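Local structure of endo-polygalacturonase (Pectobacterium carotovorum subsp. carotovorum, 1BHE) at residues I308-V313 with P323-I328. The protein hydrolyses the alpha-1,4 linkages between galacturonosyl units of polygalacturonic acid, a secreted activity involved in maceration and soft-rotting of plant tissue. Sequence-based numbering, arbitrary orientation.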
# COMPACT_ATOMS: atom_id res chain seq x y z
N ILE A 308 5.70 -14.47 11.94
CA ILE A 308 4.69 -15.15 11.14
C ILE A 308 3.35 -15.02 11.86
O ILE A 308 3.23 -15.37 13.03
CB ILE A 308 4.97 -16.63 10.85
CG1 ILE A 308 6.25 -16.83 10.05
CG2 ILE A 308 3.79 -17.26 10.11
CD1 ILE A 308 6.68 -18.26 9.83
N VAL A 309 2.35 -14.49 11.16
CA VAL A 309 1.01 -14.35 11.71
C VAL A 309 -0.03 -14.85 10.72
O VAL A 309 -0.18 -14.33 9.62
CB VAL A 309 0.61 -12.91 12.09
CG1 VAL A 309 -0.83 -12.86 12.62
CG2 VAL A 309 1.53 -12.27 13.12
N ILE A 310 -0.77 -15.88 11.13
CA ILE A 310 -1.90 -16.40 10.37
C ILE A 310 -3.07 -16.36 11.36
O ILE A 310 -3.20 -17.22 12.23
CB ILE A 310 -1.71 -17.80 9.78
CG1 ILE A 310 -0.61 -17.80 8.71
CG2 ILE A 310 -3.03 -18.29 9.18
CD1 ILE A 310 -0.37 -19.12 8.02
N ASP A 311 -3.89 -15.32 11.25
CA ASP A 311 -5.00 -15.13 12.17
C ASP A 311 -6.34 -14.96 11.49
O ASP A 311 -6.59 -13.96 10.82
CB ASP A 311 -4.72 -13.89 13.05
CG ASP A 311 -5.49 -13.95 14.35
OD1 ASP A 311 -6.52 -14.65 14.42
OD2 ASP A 311 -5.06 -13.29 15.33
N THR A 312 -7.24 -15.92 11.74
CA THR A 312 -8.58 -15.88 11.17
C THR A 312 -9.56 -15.10 12.04
O THR A 312 -10.69 -14.84 11.61
CB THR A 312 -9.15 -17.30 10.96
OG1 THR A 312 -9.33 -17.89 12.26
CG2 THR A 312 -8.22 -18.15 10.12
N VAL A 313 -9.17 -14.70 13.24
CA VAL A 313 -10.03 -13.90 14.10
C VAL A 313 -9.23 -12.70 14.62
O VAL A 313 -9.20 -12.41 15.82
CB VAL A 313 -10.62 -14.68 15.28
CG1 VAL A 313 -11.78 -15.57 14.86
CG2 VAL A 313 -9.55 -15.52 15.97
N PRO A 323 -13.11 -18.64 6.59
CA PRO A 323 -11.86 -18.66 5.86
C PRO A 323 -11.55 -20.01 5.24
O PRO A 323 -11.64 -21.04 5.92
CB PRO A 323 -10.82 -18.32 6.93
CG PRO A 323 -11.40 -18.87 8.19
CD PRO A 323 -12.89 -18.68 8.06
N ASP A 324 -11.19 -20.02 3.97
CA ASP A 324 -10.82 -21.24 3.26
C ASP A 324 -9.42 -21.02 2.70
O ASP A 324 -9.22 -20.56 1.58
CB ASP A 324 -11.80 -21.62 2.16
CG ASP A 324 -11.40 -22.90 1.44
OD1 ASP A 324 -10.49 -23.62 1.91
OD2 ASP A 324 -12.01 -23.20 0.39
N TRP A 325 -8.45 -21.15 3.61
CA TRP A 325 -7.05 -20.84 3.31
C TRP A 325 -6.26 -22.13 3.12
O TRP A 325 -6.24 -22.99 4.00
CB TRP A 325 -6.49 -19.96 4.43
CG TRP A 325 -7.20 -18.67 4.69
CD1 TRP A 325 -8.19 -18.07 3.96
CD2 TRP A 325 -6.95 -17.76 5.77
NE1 TRP A 325 -8.59 -16.89 4.51
CE2 TRP A 325 -7.83 -16.66 5.63
CE3 TRP A 325 -6.07 -17.76 6.86
CZ2 TRP A 325 -7.86 -15.59 6.52
CZ3 TRP A 325 -6.09 -16.69 7.73
CH2 TRP A 325 -6.98 -15.62 7.57
N SER A 326 -5.62 -22.27 1.96
CA SER A 326 -4.84 -23.48 1.69
C SER A 326 -3.65 -23.22 0.79
O SER A 326 -3.48 -22.14 0.22
CB SER A 326 -5.75 -24.57 1.10
OG SER A 326 -6.31 -24.16 -0.14
N ASP A 327 -2.79 -24.23 0.65
CA ASP A 327 -1.57 -24.16 -0.15
C ASP A 327 -0.76 -22.93 0.23
O ASP A 327 -0.50 -22.02 -0.55
CB ASP A 327 -1.87 -24.22 -1.64
CG ASP A 327 -0.62 -24.30 -2.51
OD1 ASP A 327 0.47 -24.64 -2.01
OD2 ASP A 327 -0.73 -23.99 -3.72
N ILE A 328 -0.36 -22.90 1.50
CA ILE A 328 0.43 -21.82 2.08
C ILE A 328 1.79 -22.38 2.49
O ILE A 328 1.88 -23.30 3.31
CB ILE A 328 -0.30 -21.20 3.29
CG1 ILE A 328 -1.67 -20.65 2.87
CG2 ILE A 328 0.53 -20.09 3.92
CD1 ILE A 328 -2.63 -20.41 4.01
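Thr312 lays its methyl over one face of the Trp325 indole, on the six-membered ring. CG2 stands 4.0 Å from the centroid of that ring and 29° off its normal, a CH-pi contact displaced toward Trp325 CZ3, which it approaches to 3.5 Å. The same methyl also packs on Pro323, with CG2 3.8 Å from the proline CG, the two side chains crossing at about a right angle. Threonine suits the place because its two branches do different work: with chi1 at 66°, OG1 sits between the backbone N and the carbonyl carbon, within hydrogen-bonding reach of the carbonyl oxygens of Glu346, the stronger partner, and Asn344, which must share or alternate its single proton, while CG2, anti to the carbonyl carbon, is left for the apolar side. Ile310 meets the indole at its edge instead. Its CG2, anti to the backbone N, lies in the ring plane 3.7 Å from Trp325 CZ3, and the two side chains run past one another in opposite directions.

All this fills the interior of the right-handed parallel beta-helix of family 28 glycosyl hydrolases. Strands 306-311 and 324-335 belong to different faces of the helix, their short segments 11.0 Å apart at closest approach, and no hydrogen bond joins the segments 308-313 and 323-328; large apolar side chains bridge the gap. Tryptophan is long enough to span much of it, and its six-membered ring reaches the backbone, CH2 lying 3.7 Å from Asp311 O. Ile352, in strand 352-360, touches both Thr312 and Trp325. Farther along, Ile310 CD1 extends to Ile328 CG2 at 4.3 Å, a looser contact between branched chains. Asp311 OD1 accepts a 2.9 Å hydrogen bond from Val313 N, two residues on, forming an Asx turn, with the donor above the carboxylate plane.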